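Dihydrocoumarin hydrolase, AncDHCH1 (Pseudomonas sp., PDB 6C2C) probably hydrolyses the lactone dihydrocoumarin at a two-zinc centre and is apparently a reconstructed ancestor of the organophosphate-degrading methyl-parathion hydrolases. Local coordinates at residues Y20-G25 with P277-I282; E28-S33 with K103-Q108. All blocks are in the same frame, centred on the assembly; numbering follows the deposited sequence.

Overall arrangement
From the N terminus the chain first forms strand 19-24, the edge of a six-strand sheet, which turns back at once into its antiparallel neighbour 27-39. Interaction 2 closes the shorter loop, bringing 103-108, at the end of helix 98-104, back against one face of strand 27-39. Interaction 1 closes a far longer one, as 277-282 returns 252 residues after 20-25, so the loop of interaction 2 lies wholly within that of interaction 1. The contacts, with centres 13 Å apart, are joined through backbone hydrogen bonds between Y20 and A31 and between M22 and V29. Together they tie the N-terminal sheet to a helix on one side and to the second, seven-strand sheet on the other.

Interaction 1 (Y20-G25 with P277-I282); sequences YRMMLG and PGIGHI
Y20 and P277 form the closest CA pair of the two segments, 6.5 Å apart; by M22 and I279 the CA-CA distance has grown to 9.5 Å. No hydrogen bond links the segments, which meet through side chains alone. A cis peptide bond precedes P277, whose side chain crosses that of Y20 at a slant. The main touch is between Y20 CB and P277 CB at 3.8 Å, while P277 CG comes within 4.0 Å of Y20 CD2. With CG anti to the backbone N (chi1 -179°), the Y20 ring extends past the proline, and its OH is hydrogen-bonded to the backbone N of S297 near the C terminus. This is sheet-on-sheet packing in the αββα sandwich of the metallo-beta-lactamase fold: 20-24 belongs to the outermost strand of one sheet, and 279-282 to the other sheet. Further along, the ends of M22 and I279 meet head-on, M22 SD lying 3.9 Å from I279 CG2. The methionine chain runs straight from its backbone and bends only at chi3 (74°), which turns CE aside and leaves the sulfur to make the touch. I279 is buried between the layers, and both it and P277 pack on A31 of the strand beside 20-24. The carbonyl O of P277 accepts a hydrogen bond from Y72 OH.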
ATOM      1  N   TYR A  20       5.695  11.070   5.543  1.00  9.84           N
ATOM      2  CA  TYR A  20       5.517  12.315   4.797  1.00 10.52           C
ATOM      3  C   TYR A  20       4.158  12.876   5.160  1.00 11.54           C
ATOM      4  O   TYR A  20       3.137  12.212   4.963  1.00 10.82           O
ATOM      5  CB  TYR A  20       5.643  12.078   3.273  1.00  9.87           C
ATOM      6  CG  TYR A  20       5.475  13.376   2.561  1.00 10.14           C
ATOM      7  CD1 TYR A  20       6.463  14.348   2.633  1.00 13.06           C
ATOM      8  CD2 TYR A  20       4.290  13.679   1.899  1.00 10.81           C
ATOM      9  CE1 TYR A  20       6.290  15.588   2.054  1.00 11.80           C
ATOM     10  CE2 TYR A  20       4.083  14.915   1.282  1.00 12.08           C
ATOM     11  CZ  TYR A  20       5.087  15.885   1.388  1.00 14.44           C
ATOM     12  OH  TYR A  20       4.883  17.108   0.772  1.00 16.72           O
ATOM     13  N   ARG A  21       4.129  14.096   5.713  1.00 10.56           N
ATOM     14  CA  ARG A  21       2.897  14.755   6.142  1.00 10.11           C
ATOM     15  C   ARG A  21       2.282  15.567   5.015  1.00 10.05           C
ATOM     16  O   ARG A  21       2.976  16.331   4.337  1.00 10.94           O
ATOM     17  CB  ARG A  21       3.228  15.711   7.293  1.00  9.15           C
ATOM     18  CG  ARG A  21       2.029  15.968   8.211  1.00  9.90           C
ATOM     19  CD  ARG A  21       1.894  14.773   9.197  1.00 12.00           C
ATOM     20  NE  ARG A  21       2.973  14.919  10.184  1.00 11.80           N
ATOM     21  CZ  ARG A  21       3.215  14.051  11.155  1.00 12.11           C
ATOM     22  NH1 ARG A  21       2.459  12.965  11.303  1.00  9.94           N
ATOM     23  NH2 ARG A  21       4.214  14.305  11.999  1.00 10.93           N
ATOM     24  N   MET A  22       0.954  15.492   4.891  1.00  9.59           N
ATOM     25  CA  MET A  22       0.233  16.252   3.875  1.00 10.81           C
ATOM     26  C   MET A  22      -1.134  16.608   4.442  1.00 11.91           C
ATOM     27  O   MET A  22      -1.837  15.709   4.889  1.00 14.01           O
ATOM     28  CB  MET A  22       0.099  15.420   2.577  1.00 12.43           C
ATOM     29  CG  MET A  22      -0.461  16.204   1.408  1.00 14.66           C
ATOM     30  SD  MET A  22      -0.848  15.122   0.038  1.00 14.98           S
ATOM     31  CE  MET A  22      -2.328  14.334   0.630  1.00 15.48           C
ATOM     32  N   MET A  23      -1.533  17.877   4.397  1.00 11.66           N
ATOM     33  CA  MET A  23      -2.898  18.216   4.761  1.00 11.30           C
ATOM     34  C   MET A  23      -3.843  17.974   3.604  1.00 12.42           C
ATOM     35  O   MET A  23      -3.476  18.120   2.419  1.00 15.05           O
ATOM     36  CB  MET A  23      -3.012  19.676   5.239  1.00 12.11           C
ATOM     37  CG  MET A  23      -2.264  19.944   6.516  1.00 15.58           C
ATOM     38  SD  MET A  23      -2.822  18.962   7.914  1.00 17.19           S
ATOM     39  CE  MET A  23      -4.564  19.403   8.047  1.00 17.19           C
ATOM     40  N   LEU A  24      -5.059  17.530   3.958  1.00 13.21           N
ATOM     41  CA  LEU A  24      -6.125  17.256   2.982  1.00 13.16           C
ATOM     42  C   LEU A  24      -7.386  17.877   3.582  1.00 14.09           C
ATOM     43  O   LEU A  24      -8.081  17.243   4.391  1.00 11.90           O
ATOM     44  CB  LEU A  24      -6.260  15.739   2.744  1.00 12.11           C
ATOM     45  CG  LEU A  24      -7.318  15.449   1.670  1.00 11.52           C
ATOM     46  CD1 LEU A  24      -6.672  15.492   0.267  1.00 13.26           C
ATOM     47  CD2 LEU A  24      -7.919  14.045   1.849  1.00 12.44           C
ATOM     48  N   GLY A  25      -7.655  19.154   3.246  1.00 15.10           N
ATOM     49  CA  GLY A  25      -8.734  19.849   3.939  1.00 13.54           C
ATOM     50  C   GLY A  25      -8.425  19.911   5.422  1.00 14.47           C
ATOM     51  O   GLY A  25      -7.317  20.296   5.845  1.00 16.72           O
ATOM     52  N   PRO A 277       6.517   8.942  -1.296  1.00  9.04           N
ATOM     53  CA  PRO A 277       5.314   8.616  -0.535  1.00 11.11           C
ATOM     54  C   PRO A 277       4.141   8.145  -1.410  1.00 11.71           C
ATOM     55  O   PRO A 277       3.049   7.846  -0.844  1.00 11.05           O
ATOM     56  CB  PRO A 277       4.983   9.974   0.164  1.00 13.60           C
ATOM     57  CG  PRO A 277       5.385  10.992  -0.920  1.00 13.85           C
ATOM     58  CD  PRO A 277       6.720  10.425  -1.409  1.00 10.62           C
ATOM     59  N   GLY A 278       4.343   8.038  -2.716  1.00  8.68           N
ATOM     60  CA  GLY A 278       3.313   7.418  -3.530  1.00  9.27           C
ATOM     61  C   GLY A 278       2.061   8.232  -3.718  1.00  8.95           C
ATOM     62  O   GLY A 278       1.025   7.663  -4.068  1.00 11.57           O
ATOM     63  N   ILE A 279       2.152   9.567  -3.621  1.00 10.58           N
ATOM     64  CA  ILE A 279       0.979  10.448  -3.639  1.00  9.68           C
ATOM     65  C   ILE A 279       1.146  11.406  -4.827  1.00 12.40           C
ATOM     66  O   ILE A 279       2.200  12.053  -4.945  1.00 12.08           O
ATOM     67  CB  ILE A 279       0.808  11.242  -2.312  1.00 11.82           C
ATOM     68  CG1 ILE A 279       0.516  10.334  -1.122  1.00 11.97           C
ATOM     69  CG2 ILE A 279      -0.353  12.198  -2.439  1.00 13.98           C
ATOM     70  CD1 ILE A 279       0.557  11.033   0.237  1.00 13.31           C
ATOM     71  N   GLY A 280       0.087  11.585  -5.626  1.00 10.28           N
ATOM     72  CA  GLY A 280       0.213  12.507  -6.749  1.00  9.67           C
ATOM     73  C   GLY A 280      -1.100  12.564  -7.501  1.00 12.73           C
ATOM     74  O   GLY A 280      -2.091  11.939  -7.134  1.00 14.08           O
ATOM     75  N   HIS A 281      -1.084  13.349  -8.559  1.00 10.05           N
ATOM     76  CA  HIS A 281      -2.174  13.444  -9.504  1.00 12.39           C
ATOM     77  C   HIS A 281      -1.865  12.581 -10.722  1.00 11.50           C
ATOM     78  O   HIS A 281      -0.738  12.085 -10.934  1.00 12.63           O
ATOM     79  CB  HIS A 281      -2.354  14.900  -9.944  1.00 14.15           C
ATOM     80  CG  HIS A 281      -2.926  15.782  -8.892  1.00 10.27           C
ATOM     81  ND1 HIS A 281      -2.157  16.535  -8.016  1.00 11.88           N
ATOM     82  CD2 HIS A 281      -4.217  16.084  -8.612  1.00 12.14           C
ATOM     83  CE1 HIS A 281      -2.953  17.219  -7.231  1.00 12.53           C
ATOM     84  NE2 HIS A 281      -4.204  16.958  -7.567  1.00 12.52           N
ATOM     85  N   ILE A 282      -2.920  12.370 -11.522  1.00 14.37           N
ATOM     86  CA  ILE A 282      -2.830  11.609 -12.766  1.00 15.08           C
ATOM     87  C   ILE A 282      -3.424  12.446 -13.893  1.00 16.73           C
ATOM     88  O   ILE A 282      -4.485  13.058 -13.731  1.00 16.78           O
ATOM     89  CB  ILE A 282      -3.565  10.259 -12.611  1.00 15.86           C
ATOM     90  CG1 ILE A 282      -2.754   9.363 -11.692  1.00 16.84           C
ATOM     91  CG2 ILE A 282      -3.679   9.551 -13.936  1.00 19.68           C
ATOM     92  CD1 ILE A 282      -3.374   7.918 -11.557  1.00 23.76           C
TER

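Interaction 2 (E28-S33 with K103-Q108); sequences EVTALS and KAAGYQ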
ATOM      1  N   GLU A  28      -5.380  15.454   8.420  1.00 10.53           N
ATOM      2  CA  GLU A  28      -3.940  15.270   8.319  1.00  9.94           C
ATOM      3  C   GLU A  28      -3.639  13.865   7.777  1.00 11.01           C
ATOM      4  O   GLU A  28      -4.043  12.873   8.384  1.00 10.46           O
ATOM      5  CB  GLU A  28      -3.301  15.395   9.684  1.00  9.58           C
ATOM      6  CG  GLU A  28      -1.778  15.165   9.660  1.00  9.80           C
ATOM      7  CD  GLU A  28      -1.348  14.698  11.054  1.00 14.29           C
ATOM      8  OE1 GLU A  28      -1.800  13.647  11.516  1.00 14.17           O
ATOM      9  OE2 GLU A  28      -0.602  15.411  11.724  1.00 13.78           O
ATOM     10  N   VAL A  29      -2.976  13.796   6.628  1.00  9.73           N
ATOM     11  CA  VAL A  29      -2.533  12.525   6.028  1.00 10.90           C
ATOM     12  C   VAL A  29      -1.051  12.365   6.347  1.00 11.45           C
ATOM     13  O   VAL A  29      -0.268  13.333   6.240  1.00 11.87           O
ATOM     14  CB  VAL A  29      -2.773  12.517   4.512  1.00  9.75           C
ATOM     15  CG1 VAL A  29      -2.210  11.199   3.935  1.00 10.76           C
ATOM     16  CG2 VAL A  29      -4.232  12.658   4.230  1.00 10.94           C
ATOM     17  N   THR A  30      -0.660  11.172   6.797  1.00  8.68           N
ATOM     18  CA  THR A  30       0.764  10.831   6.942  1.00  9.35           C
ATOM     19  C   THR A  30       1.010   9.574   6.108  1.00  9.47           C
ATOM     20  O   THR A  30       0.560   8.485   6.482  1.00  9.80           O
ATOM     21  CB  THR A  30       1.189  10.618   8.406  1.00 10.53           C
ATOM     22  OG1 THR A  30       0.731  11.689   9.251  1.00 10.82           O
ATOM     23  CG2 THR A  30       2.729  10.471   8.501  1.00 10.93           C
ATOM     24  N   ALA A  31       1.716   9.703   4.975  1.00 10.45           N
ATOM     25  CA  ALA A  31       2.229   8.516   4.289  1.00 10.30           C
ATOM     26  C   ALA A  31       3.278   7.861   5.169  1.00 10.51           C
ATOM     27  O   ALA A  31       4.153   8.546   5.722  1.00 10.13           O
ATOM     28  CB  ALA A  31       2.858   8.914   2.938  1.00 10.51           C
ATOM     29  N   LEU A  32       3.186   6.548   5.332  1.00  9.27           N
ATOM     30  CA  LEU A  32       4.119   5.792   6.129  1.00  8.50           C
ATOM     31  C   LEU A  32       4.826   4.778   5.251  1.00 10.93           C
ATOM     32  O   LEU A  32       4.185   4.002   4.537  1.00 10.38           O
ATOM     33  CB  LEU A  32       3.384   5.098   7.279  1.00  9.42           C
ATOM     34  CG  LEU A  32       2.700   6.017   8.311  1.00 10.49           C
ATOM     35  CD1 LEU A  32       1.838   5.175   9.239  1.00 10.95           C
ATOM     36  CD2 LEU A  32       3.759   6.729   9.150  1.00 10.69           C
ATOM     37  N   SER A  33       6.142   4.742   5.329  1.00 10.29           N
ATOM     38  CA  SER A  33       6.883   3.744   4.577  1.00 10.65           C
ATOM     39  C   SER A  33       7.088   2.479   5.409  1.00 10.92           C
ATOM     40  O   SER A  33       7.490   2.555   6.587  1.00 12.81           O
ATOM     41  CB  SER A  33       8.242   4.326   4.208  1.00 13.52           C
ATOM     42  OG  SER A  33       9.061   3.340   3.585  1.00 11.56           O
ATOM     43  N   LYS A 103       5.955   5.840  14.809  1.00 11.10           N
ATOM     44  CA  LYS A 103       6.474   6.501  16.004  1.00  9.85           C
ATOM     45  C   LYS A 103       7.188   7.794  15.643  1.00 11.19           C
ATOM     46  O   LYS A 103       6.989   8.825  16.295  1.00 12.62           O
ATOM     47  CB  LYS A 103       7.442   5.573  16.721  1.00 12.71           C
ATOM     48  CG  LYS A 103       8.074   6.119  18.034  1.00 15.12           C
ATOM     49  CD  LYS A 103       9.165   5.112  18.546  1.00 18.03           C
ATOM     50  CE  LYS A 103       9.852   5.568  19.861  1.00 18.76           C
ATOM     51  NZ  LYS A 103       8.857   5.419  20.910  1.00 21.76           N
ATOM     52  N   ALA A 104       8.012   7.748  14.599  1.00 11.27           N
ATOM     53  CA  ALA A 104       8.691   8.988  14.195  1.00 10.71           C
ATOM     54  C   ALA A 104       7.695  10.055  13.759  1.00 12.06           C
ATOM     55  O   ALA A 104       7.935  11.263  13.958  1.00 11.76           O
ATOM     56  CB  ALA A 104       9.702   8.682  13.097  1.00  9.41           C
ATOM     57  N   ALA A 105       6.551   9.631  13.200  1.00 11.30           N
ATOM     58  CA  ALA A 105       5.505  10.540  12.759  1.00 10.45           C
ATOM     59  C   ALA A 105       4.679  11.084  13.910  1.00 10.60           C
ATOM     60  O   ALA A 105       3.778  11.911  13.692  1.00 11.62           O
ATOM     61  CB  ALA A 105       4.598   9.802  11.757  1.00  9.47           C
ATOM     62  N   GLY A 106       4.965  10.640  15.125  1.00 10.99           N
ATOM     63  CA  GLY A 106       4.353  11.301  16.261  1.00 10.63           C
ATOM     64  C   GLY A 106       3.123  10.599  16.805  1.00 12.39           C
ATOM     65  O   GLY A 106       2.420  11.198  17.640  1.00 12.59           O
ATOM     66  N   TYR A 107       2.862   9.347  16.403  1.00  9.96           N
ATOM     67  CA  TYR A 107       1.717   8.608  16.913  1.00 12.09           C
ATOM     68  C   TYR A 107       2.137   7.275  17.495  1.00 12.48           C
ATOM     69  O   TYR A 107       3.188   6.705  17.159  1.00 14.97           O
ATOM     70  CB  TYR A 107       0.684   8.355  15.804  1.00 14.13           C
ATOM     71  CG  TYR A 107       0.030   9.598  15.312  1.00 11.02           C
ATOM     72  CD1 TYR A 107      -0.969  10.226  16.082  1.00 13.89           C
ATOM     73  CD2 TYR A 107       0.447  10.234  14.141  1.00 10.87           C
ATOM     74  CE1 TYR A 107      -1.596  11.396  15.643  1.00 12.54           C
ATOM     75  CE2 TYR A 107      -0.198  11.399  13.683  1.00  9.94           C
ATOM     76  CZ  TYR A 107      -1.215  11.977  14.447  1.00 13.03           C
ATOM     77  OH  TYR A 107      -1.884  13.108  14.005  1.00 12.04           O
ATOM     78  N   GLN A 108       1.270   6.735  18.361  1.00 12.03           N
ATOM     79  CA  GLN A 108       1.491   5.441  18.952  1.00 11.95           C
ATOM     80  C   GLN A 108       0.420   4.481  18.490  1.00 10.60           C
ATOM     81  O   GLN A 108      -0.707   4.907  18.219  1.00 10.93           O
ATOM     82  CB  GLN A 108       1.454   5.497  20.485  1.00 13.53           C
ATOM     83  CG  GLN A 108       2.656   6.267  21.090  1.00 16.71           C
ATOM     84  CD  GLN A 108       2.477   7.762  20.953  1.00 22.42           C
ATOM     85  OE1 GLN A 108       3.216   8.458  20.198  1.00 30.90           O
ATOM     86  NE2 GLN A 108       1.481   8.282  21.663  1.00 23.60           N
TER
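E28 OE1 comes up to the rim of the Y107 ring, close to its plane, with the carboxylate turned almost perpendicular to the phenol (planes 86° apart). Y107 OH donates to E28 OE1 over 2.5 Å, a short bond that reaches the syn side of the carboxylate 15° out of its plane. The contact sets the C-terminal end of helix 98-104 against strand 27-39, joining an outer helix to a sheet of the metallo-beta-lactamase αββα sandwich. A Schellman motif ends the helix: G106 takes a positive phi, and its N bonds back to K103 O at 3.0 Å. The chain then leaves the helix toward Y107, whose side chain reaches E28 from the opposite direction. The E28 chain leaves its backbone with CG trans to N (chi1 178°) and stays extended, which carries the carboxylate out to the phenol. Y107 OH is also hydrogen-bonded to N75 ND2, so two partners fix the end of the tyrosine; E28 OE2 has a long, weak ion pair with R21 NE. R21 NH1 bridges the two sides of the contact, bonding both T30 OG1 on the strand and A105 O at the helix end. Beside this polar cluster, the A105 methyl faces the strand and is buried among apolar groups, including F19. A105 CB sits 3.8 Å from T30 CG2 and 4.1 Å from L32 CD2.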